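Local coordinates for protein DNA alpha-glucosyltransferase (Enterobacteria phage T4, PDB 1XV5) that is a glucosyltransferase of the GT-B clan of glycosyltransferases, with two Rossmann-like domains, and is modelled here with uridine-5'-diphosphate, at residues F147-Y156 against I166-N174; I319-E328 against T340-E351. All coordinates share one frame; numbering follows the deposited sequence.

Contact 1: residues F147-Y156 against I166-N174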
# COMPACT_ATOMS: atom_id res chain seq x y z
N PHE A 147 -10.56 4.53 11.91
CA PHE A 147 -11.02 3.20 12.31
C PHE A 147 -11.05 3.09 13.83
O PHE A 147 -12.04 2.64 14.41
CB PHE A 147 -10.10 2.12 11.74
CG PHE A 147 -10.45 0.72 12.19
CD1 PHE A 147 -11.57 0.07 11.67
CD2 PHE A 147 -9.68 0.07 13.14
CE1 PHE A 147 -11.91 -1.21 12.10
CE2 PHE A 147 -10.02 -1.21 13.58
CZ PHE A 147 -11.13 -1.85 13.06
N ASN A 148 -9.96 3.50 14.48
CA ASN A 148 -9.84 3.44 15.94
C ASN A 148 -10.70 4.46 16.68
O ASN A 148 -11.41 4.12 17.63
CB ASN A 148 -8.38 3.66 16.37
CG ASN A 148 -7.51 2.43 16.16
OD1 ASN A 148 -7.45 1.88 15.06
ND2 ASN A 148 -6.81 2.01 17.22
N LYS A 149 -10.63 5.71 16.24
CA LYS A 149 -11.35 6.80 16.90
C LYS A 149 -12.80 7.04 16.51
O LYS A 149 -13.55 7.65 17.27
CB LYS A 149 -10.56 8.10 16.74
CG LYS A 149 -9.15 8.04 17.32
CD LYS A 149 -9.18 7.72 18.81
CE LYS A 149 -7.78 7.71 19.41
NZ LYS A 149 -7.81 7.47 20.87
N VAL A 150 -13.21 6.58 15.34
CA VAL A 150 -14.59 6.80 14.92
C VAL A 150 -15.43 5.53 14.89
O VAL A 150 -16.40 5.41 15.64
CB VAL A 150 -14.64 7.49 13.53
CG1 VAL A 150 -16.08 7.76 13.13
CG2 VAL A 150 -13.86 8.80 13.57
N LEU A 151 -15.06 4.59 14.03
CA LEU A 151 -15.83 3.35 13.92
C LEU A 151 -15.84 2.49 15.17
O LEU A 151 -16.90 2.04 15.61
CB LEU A 151 -15.33 2.52 12.73
CG LEU A 151 -15.72 3.03 11.34
CD1 LEU A 151 -15.06 4.38 11.07
CD2 LEU A 151 -15.29 2.02 10.28
N MET A 152 -14.67 2.26 15.76
CA MET A 152 -14.58 1.44 16.97
C MET A 152 -15.42 2.00 18.11
O MET A 152 -16.10 1.25 18.82
CB MET A 152 -13.13 1.31 17.42
CG MET A 152 -12.30 0.32 16.61
SD MET A 152 -12.98 -1.35 16.66
CE MET A 152 -12.63 -1.81 18.36
N LYS A 153 -15.39 3.31 18.29
CA LYS A 153 -16.15 3.94 19.36
C LYS A 153 -17.63 3.96 19.01
O LYS A 153 -18.49 4.10 19.88
CB LYS A 153 -15.64 5.36 19.62
CG LYS A 153 -14.22 5.38 20.16
CD LYS A 153 -13.80 6.75 20.65
CE LYS A 153 -12.41 6.69 21.28
NZ LYS A 153 -11.99 8.00 21.86
N GLU A 154 -17.93 3.79 17.72
CA GLU A 154 -19.31 3.78 17.26
C GLU A 154 -19.92 2.39 17.47
O GLU A 154 -21.10 2.27 17.78
CB GLU A 154 -19.37 4.14 15.77
CG GLU A 154 -20.77 4.22 15.21
CD GLU A 154 -20.80 4.68 13.77
OE1 GLU A 154 -20.25 5.77 13.49
OE2 GLU A 154 -21.36 3.96 12.91
N TRP A 155 -19.10 1.36 17.32
CA TRP A 155 -19.57 -0.01 17.51
C TRP A 155 -19.54 -0.38 18.98
O TRP A 155 -20.29 -1.25 19.43
CB TRP A 155 -18.70 -0.99 16.71
CG TRP A 155 -18.71 -0.76 15.23
CD1 TRP A 155 -19.79 -0.46 14.44
CD2 TRP A 155 -17.59 -0.85 14.34
NE1 TRP A 155 -19.41 -0.36 13.12
CE2 TRP A 155 -18.06 -0.60 13.03
CE3 TRP A 155 -16.22 -1.13 14.53
CZ2 TRP A 155 -17.22 -0.61 11.92
CZ3 TRP A 155 -15.39 -1.15 13.41
CH2 TRP A 155 -15.89 -0.89 12.12
N TYR A 156 -18.66 0.28 19.73
CA TYR A 156 -18.51 0.04 21.16
C TYR A 156 -18.62 1.38 21.88
O TYR A 156 -17.63 1.91 22.38
CB TYR A 156 -17.15 -0.61 21.44
CG TYR A 156 -16.97 -1.94 20.75
CD1 TYR A 156 -17.44 -3.12 21.32
CD2 TYR A 156 -16.35 -2.01 19.50
CE1 TYR A 156 -17.30 -4.34 20.67
CE2 TYR A 156 -16.21 -3.23 18.84
CZ TYR A 156 -16.69 -4.39 19.43
OH TYR A 156 -16.54 -5.60 18.79
N ILE A 166 -22.04 -3.03 29.01
CA ILE A 166 -20.99 -2.05 28.75
C ILE A 166 -20.06 -2.50 27.62
O ILE A 166 -19.66 -1.69 26.79
CB ILE A 166 -20.15 -1.78 30.03
CG1 ILE A 166 -20.09 -3.03 30.92
CG2 ILE A 166 -20.76 -0.62 30.80
CD1 ILE A 166 -19.24 -4.15 30.37
N GLU A 167 -19.74 -3.79 27.61
CA GLU A 167 -18.88 -4.38 26.59
C GLU A 167 -17.72 -3.48 26.16
O GLU A 167 -17.87 -2.65 25.26
CB GLU A 167 -19.71 -4.76 25.36
CG GLU A 167 -18.95 -5.57 24.32
CD GLU A 167 -19.76 -5.82 23.07
OE1 GLU A 167 -19.31 -6.61 22.21
OE2 GLU A 167 -20.86 -5.23 22.93
N GLU A 168 -16.56 -3.66 26.79
CA GLU A 168 -15.38 -2.88 26.44
C GLU A 168 -14.97 -3.18 25.01
O GLU A 168 -15.05 -4.32 24.56
CB GLU A 168 -14.21 -3.22 27.36
CG GLU A 168 -14.34 -2.71 28.78
CD GLU A 168 -13.10 -3.00 29.60
OE1 GLU A 168 -12.79 -4.20 29.80
OE2 GLU A 168 -12.43 -2.04 30.05
N ALA A 169 -14.53 -2.15 24.29
CA ALA A 169 -14.09 -2.33 22.92
C ALA A 169 -12.87 -3.25 22.92
O ALA A 169 -12.08 -3.23 23.86
CB ALA A 169 -13.74 -0.98 22.30
N PRO A 170 -12.72 -4.07 21.88
CA PRO A 170 -11.58 -4.98 21.80
C PRO A 170 -10.29 -4.19 21.53
O PRO A 170 -10.34 -3.05 21.07
CB PRO A 170 -11.95 -5.91 20.66
CG PRO A 170 -12.73 -5.02 19.75
CD PRO A 170 -13.62 -4.26 20.72
N THR A 171 -9.15 -4.81 21.81
CA THR A 171 -7.87 -4.16 21.60
C THR A 171 -7.50 -4.10 20.12
O THR A 171 -7.69 -5.07 19.39
CB THR A 171 -6.74 -4.90 22.34
OG1 THR A 171 -7.07 -5.01 23.73
CG2 THR A 171 -5.43 -4.16 22.19
N VAL A 172 -6.99 -2.95 19.69
CA VAL A 172 -6.55 -2.78 18.31
C VAL A 172 -5.05 -2.55 18.35
O VAL A 172 -4.57 -1.63 19.02
CB VAL A 172 -7.22 -1.56 17.62
CG1 VAL A 172 -6.70 -1.42 16.19
CG2 VAL A 172 -8.73 -1.72 17.63
N TYR A 173 -4.31 -3.40 17.65
CA TYR A 173 -2.86 -3.30 17.61
C TYR A 173 -2.39 -2.56 16.37
O TYR A 173 -3.02 -2.64 15.32
CB TYR A 173 -2.24 -4.69 17.61
CG TYR A 173 -2.59 -5.52 18.83
CD1 TYR A 173 -1.91 -5.34 20.03
CD2 TYR A 173 -3.61 -6.47 18.77
CE1 TYR A 173 -2.24 -6.09 21.15
CE2 TYR A 173 -3.94 -7.23 19.89
CZ TYR A 173 -3.25 -7.03 21.08
OH TYR A 173 -3.57 -7.79 22.18
N ASN A 174 -1.27 -1.86 16.49
CA ASN A 174 -0.74 -1.16 15.34
C ASN A 174 0.07 -2.15 14.51
O ASN A 174 0.60 -3.13 15.04
CB ASN A 174 0.17 -0.02 15.78
CG ASN A 174 0.72 0.77 14.62
OD1 ASN A 174 1.87 0.57 14.21
ND2 ASN A 174 -0.10 1.65 14.06
O HOH W 1 -16.44 -7.56 20.45
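Tyr156 lies against Ala169 and Pro170, where the end of helix 147-155 meets the chain leading into strand 172-174. Helix and strand belong to a beta-alpha-beta unit that begins with strand 137-140, and strand 172-174 is the outermost at its end of a parallel Rossmann-like sheet. The helix runs nearly antiparallel to the strand, at 166°.

The Tyr156 ring turns one face to the incoming chain. Pro170 CD sits over that face, 3.5 Å from the ring centroid and 18° off the normal, in a CH-pi contact. The proline ring crosses the tyrosine side chain at about a right angle. Ala169 CA makes a second CH-pi contact on the ring, 4.0 Å from its centroid. Ala169 CB packs on Tyr156 CB.

Glu167 approaches differently. Its extended chain brings OE1 to the edge of the Tyr156 ring, 3.4 Å from CE1, with the carboxylate plane nearly perpendicular to the ring. Arg133 makes a cation-pi contact with Tyr156 and a weak, long ion pair with Glu167.

One helical turn earlier, the Met152 chain is bent twice beyond CG. The bends bring its CE round to Pro170 CG, a tight 3.5 Å, and also to Val172 CG2. Val172 points toward the helix. Its CG1 meets the amide end of Asn148 and, more loosely, the edge of the Phe147 ring. The contact with Asn148 is plain van der Waals packing, since Val172 offers only carbon. Asn148 OD1 hydrogen-bonds to Ser140 OG on strand 137-140.

At the other end of the contact, a water lies 2.6 Å from Tyr156 OH and donates a weak hydrogen bond of 3.5 Å to Glu167 OE1.

Contact 2: residues I319-E328 against T340-E351; sequences IPVFWKSTGE and TSHDSGIIWFDE
Strands 319-323 and 347-349 pair in parallel register, Val321 with Ile347, Phe322 with Trp348 and Trp323 with Phe349, with 35° between their directions. Ile347 N donates to Pro320 O almost straight. Phe322 N then bonds Ile347 O, and Phe349 N bonds Phe322 O at 2.6 Å. The ladder runs on into helix 324-328, whose Lys324 N bonds Phe349 O.

Trp348 is the hub of one sheet face. Ile346 CG2 lies over the centre of one side of its indole, and Thr340 CG2 over the centre of the opposite side. The rim of the indole reaches the helix, with CZ3 3.3 Å from Gly327 CA. Phe322 aims its edge at the indole face in an offset edge-to-face pair, planes at 68°. Its CD2 also touches Ile346 CG2, 3.8 Å away.

Val321, Ile347, Trp323 and Phe349 share the other face. Val321 CG1 packs on Phe349 CB. Trp323 has CG anti to its N, which swings the indole out to meet Phe349 rim to rim, CZ3 to CD1, with planes only 20° apart. The chain of Glu351 crosses the far rim of this indole, CB 3.6 Å from CH2.

At the edge of the contact, where Lys324 and Asp350 are partly exposed, the extended lysine runs beside Asp350 and forms a weak salt bridge, NZ to OD2 3.3 Å. The other carboxylate oxygen, OD1, accepts a hydrogen bond from Asn352 N.

This is the last beta-alpha-beta unit of the second parallel sheet. Strand 319-323 lies between 288-293 and the outermost strand 347-349. Helix 354-365 packs on Ile319, Ile347 and Phe349, and helix 368-386 on Ile319 and Pro320. Phe322 meets His310 edge-to-face; its side chain is about 10 Å from the bound UDP.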
# COMPACT_ATOMS: atom_id res chain seq x y z
N ILE A 319 16.54 6.68 -6.27
CA ILE A 319 16.62 7.57 -5.12
C ILE A 319 15.19 7.92 -4.74
O ILE A 319 14.45 8.48 -5.55
CB ILE A 319 17.38 8.86 -5.45
CG1 ILE A 319 18.87 8.57 -5.58
CG2 ILE A 319 17.13 9.90 -4.35
CD1 ILE A 319 19.52 8.08 -4.30
N PRO A 320 14.78 7.60 -3.50
CA PRO A 320 13.41 7.91 -3.08
C PRO A 320 13.19 9.38 -2.76
O PRO A 320 13.97 10.00 -2.04
CB PRO A 320 13.21 7.05 -1.83
CG PRO A 320 14.23 5.96 -1.97
CD PRO A 320 15.42 6.69 -2.54
N VAL A 321 12.12 9.94 -3.31
CA VAL A 321 11.76 11.32 -3.03
C VAL A 321 10.38 11.21 -2.38
O VAL A 321 9.41 10.88 -3.06
CB VAL A 321 11.69 12.16 -4.32
CG1 VAL A 321 11.27 13.59 -3.99
CG2 VAL A 321 13.06 12.16 -5.02
N PHE A 322 10.32 11.45 -1.07
CA PHE A 322 9.08 11.35 -0.30
C PHE A 322 8.59 12.71 0.19
O PHE A 322 9.35 13.67 0.29
CB PHE A 322 9.27 10.47 0.95
CG PHE A 322 9.62 9.03 0.67
CD1 PHE A 322 9.47 8.46 -0.59
CD2 PHE A 322 10.05 8.21 1.72
CE1 PHE A 322 9.75 7.11 -0.81
CE2 PHE A 322 10.33 6.86 1.52
CZ PHE A 322 10.18 6.30 0.25
N TRP A 323 7.30 12.77 0.54
CA TRP A 323 6.69 13.99 1.05
C TRP A 323 7.26 14.27 2.45
O TRP A 323 7.15 13.44 3.35
CB TRP A 323 5.17 13.82 1.12
CG TRP A 323 4.41 15.06 1.49
CD1 TRP A 323 3.80 15.34 2.68
CD2 TRP A 323 4.16 16.19 0.64
NE1 TRP A 323 3.19 16.57 2.63
CE2 TRP A 323 3.40 17.11 1.39
CE3 TRP A 323 4.52 16.51 -0.68
CZ2 TRP A 323 2.98 18.34 0.86
CZ3 TRP A 323 4.10 17.73 -1.21
CH2 TRP A 323 3.33 18.63 -0.43
N LYS A 324 7.86 15.44 2.62
CA LYS A 324 8.47 15.81 3.90
C LYS A 324 7.61 15.60 5.14
O LYS A 324 8.04 14.93 6.09
CB LYS A 324 8.94 17.27 3.84
CG LYS A 324 9.73 17.72 5.07
CD LYS A 324 10.13 19.18 4.96
CE LYS A 324 11.02 19.59 6.13
NZ LYS A 324 11.36 21.04 6.09
N SER A 325 6.41 16.18 5.16
CA SER A 325 5.56 16.06 6.34
C SER A 325 5.23 14.61 6.69
O SER A 325 5.02 14.29 7.86
CB SER A 325 4.26 16.85 6.16
OG SER A 325 3.35 16.19 5.31
N THR A 326 5.20 13.73 5.69
CA THR A 326 4.91 12.33 5.96
C THR A 326 6.09 11.73 6.73
O THR A 326 5.91 10.96 7.69
CB THR A 326 4.66 11.55 4.66
OG1 THR A 326 3.43 12.00 4.07
CG2 THR A 326 4.57 10.06 4.93
N GLY A 327 7.30 12.10 6.33
CA GLY A 327 8.48 11.60 7.03
C GLY A 327 8.53 12.14 8.45
O GLY A 327 8.97 11.46 9.37
N GLU A 328 8.07 13.38 8.62
CA GLU A 328 8.05 14.01 9.94
C GLU A 328 7.00 13.39 10.85
O GLU A 328 7.18 13.31 12.07
CB GLU A 328 7.77 15.51 9.81
CG GLU A 328 8.92 16.31 9.21
CD GLU A 328 8.55 17.76 8.94
OE1 GLU A 328 9.47 18.57 8.70
OE2 GLU A 328 7.34 18.09 8.94
N THR A 340 12.42 11.61 9.18
CA THR A 340 13.24 12.73 8.69
C THR A 340 14.47 13.03 9.56
O THR A 340 15.36 13.76 9.14
CB THR A 340 12.40 14.03 8.58
OG1 THR A 340 11.58 14.17 9.75
CG2 THR A 340 11.52 14.00 7.34
N SER A 341 14.52 12.46 10.76
CA SER A 341 15.65 12.71 11.66
C SER A 341 16.87 11.86 11.35
O SER A 341 17.86 11.89 12.08
CB SER A 341 15.23 12.49 13.11
OG SER A 341 14.93 11.12 13.36
N HIS A 342 16.82 11.09 10.26
CA HIS A 342 17.93 10.22 9.90
C HIS A 342 18.62 10.57 8.59
O HIS A 342 18.03 11.18 7.70
CB HIS A 342 17.47 8.77 9.80
CG HIS A 342 16.96 8.21 11.09
ND1 HIS A 342 15.70 8.48 11.57
CD2 HIS A 342 17.55 7.40 12.00
CE1 HIS A 342 15.54 7.86 12.73
NE2 HIS A 342 16.64 7.20 13.01
N ASP A 343 19.88 10.17 8.50
CA ASP A 343 20.67 10.36 7.29
C ASP A 343 20.36 9.09 6.52
O ASP A 343 21.15 8.15 6.48
CB ASP A 343 22.16 10.44 7.64
CG ASP A 343 23.04 10.51 6.41
OD1 ASP A 343 22.51 10.75 5.31
OD2 ASP A 343 24.27 10.34 6.55
N SER A 344 19.18 9.08 5.91
CA SER A 344 18.68 7.91 5.19
C SER A 344 18.89 7.88 3.68
O SER A 344 18.66 6.84 3.06
CB SER A 344 17.18 7.79 5.47
OG SER A 344 16.51 8.92 4.94
N GLY A 345 19.30 8.99 3.09
CA GLY A 345 19.49 9.02 1.65
C GLY A 345 18.20 9.43 0.95
O GLY A 345 18.21 9.72 -0.24
N ILE A 346 17.10 9.45 1.69
CA ILE A 346 15.81 9.84 1.14
C ILE A 346 15.77 11.35 0.95
O ILE A 346 16.24 12.10 1.80
CB ILE A 346 14.66 9.44 2.08
CG1 ILE A 346 14.56 7.91 2.17
CG2 ILE A 346 13.34 10.06 1.59
CD1 ILE A 346 13.71 7.41 3.34
N ILE A 347 15.23 11.79 -0.18
CA ILE A 347 15.10 13.22 -0.44
C ILE A 347 13.70 13.60 0.01
O ILE A 347 12.71 13.08 -0.52
CB ILE A 347 15.28 13.54 -1.94
CG1 ILE A 347 16.72 13.23 -2.36
CG2 ILE A 347 14.91 15.00 -2.22
CD1 ILE A 347 17.03 13.48 -3.82
N TRP A 348 13.61 14.48 1.00
CA TRP A 348 12.30 14.88 1.51
C TRP A 348 11.74 16.09 0.77
O TRP A 348 12.11 17.23 1.04
CB TRP A 348 12.37 15.14 3.02
CG TRP A 348 12.80 13.91 3.79
CD1 TRP A 348 14.04 13.66 4.32
CD2 TRP A 348 12.00 12.75 4.07
NE1 TRP A 348 14.05 12.42 4.92
CE2 TRP A 348 12.82 11.84 4.78
CE3 TRP A 348 10.67 12.40 3.79
CZ2 TRP A 348 12.35 10.59 5.21
CZ3 TRP A 348 10.21 11.15 4.22
CH2 TRP A 348 11.05 10.27 4.92
N PHE A 349 10.84 15.81 -0.16
CA PHE A 349 10.19 16.81 -0.99
C PHE A 349 9.54 17.87 -0.11
O PHE A 349 8.67 17.56 0.70
CB PHE A 349 9.13 16.12 -1.85
CG PHE A 349 8.51 17.00 -2.89
CD1 PHE A 349 7.52 17.91 -2.55
CD2 PHE A 349 8.91 16.91 -4.22
CE1 PHE A 349 6.92 18.72 -3.53
CE2 PHE A 349 8.33 17.71 -5.20
CZ PHE A 349 7.33 18.62 -4.85
N ASP A 350 9.96 19.12 -0.28
CA ASP A 350 9.43 20.22 0.52
C ASP A 350 8.65 21.18 -0.37
O ASP A 350 9.24 21.94 -1.15
CB ASP A 350 10.59 20.98 1.18
CG ASP A 350 10.12 21.96 2.23
OD1 ASP A 350 8.93 22.35 2.19
OD2 ASP A 350 10.93 22.35 3.09
N GLU A 351 7.33 21.17 -0.25
CA GLU A 351 6.49 22.04 -1.07
C GLU A 351 6.77 23.52 -0.82
O GLU A 351 6.48 24.36 -1.66
CB GLU A 351 5.01 21.75 -0.82
CG GLU A 351 4.46 22.35 0.46
CD GLU A 351 2.96 22.14 0.59
OE1 GLU A 351 2.25 22.31 -0.42
OE2 GLU A 351 2.50 21.83 1.71

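In the fold
Both contacts close a beta-alpha-beta unit at an outermost strand of a parallel sheet, but in different sheets. Contact 1 belongs to the sheet with strand 137-140, contact 2 to the sheet with strand 288-293. Their centres are 33 Å apart and they do not touch. Contact 1 is partly buried and joins a helix to a loop and strand. It rests on side-chain packing, with a water bridging Tyr156 and Glu167 at one end. Contact 2 is buried and larger, 850 against 389 Å². There two strands pair directly through backbone hydrogen bonds, aromatic rings lie on both faces of the sheet, among aliphatic side chains, and charge stays at the edge.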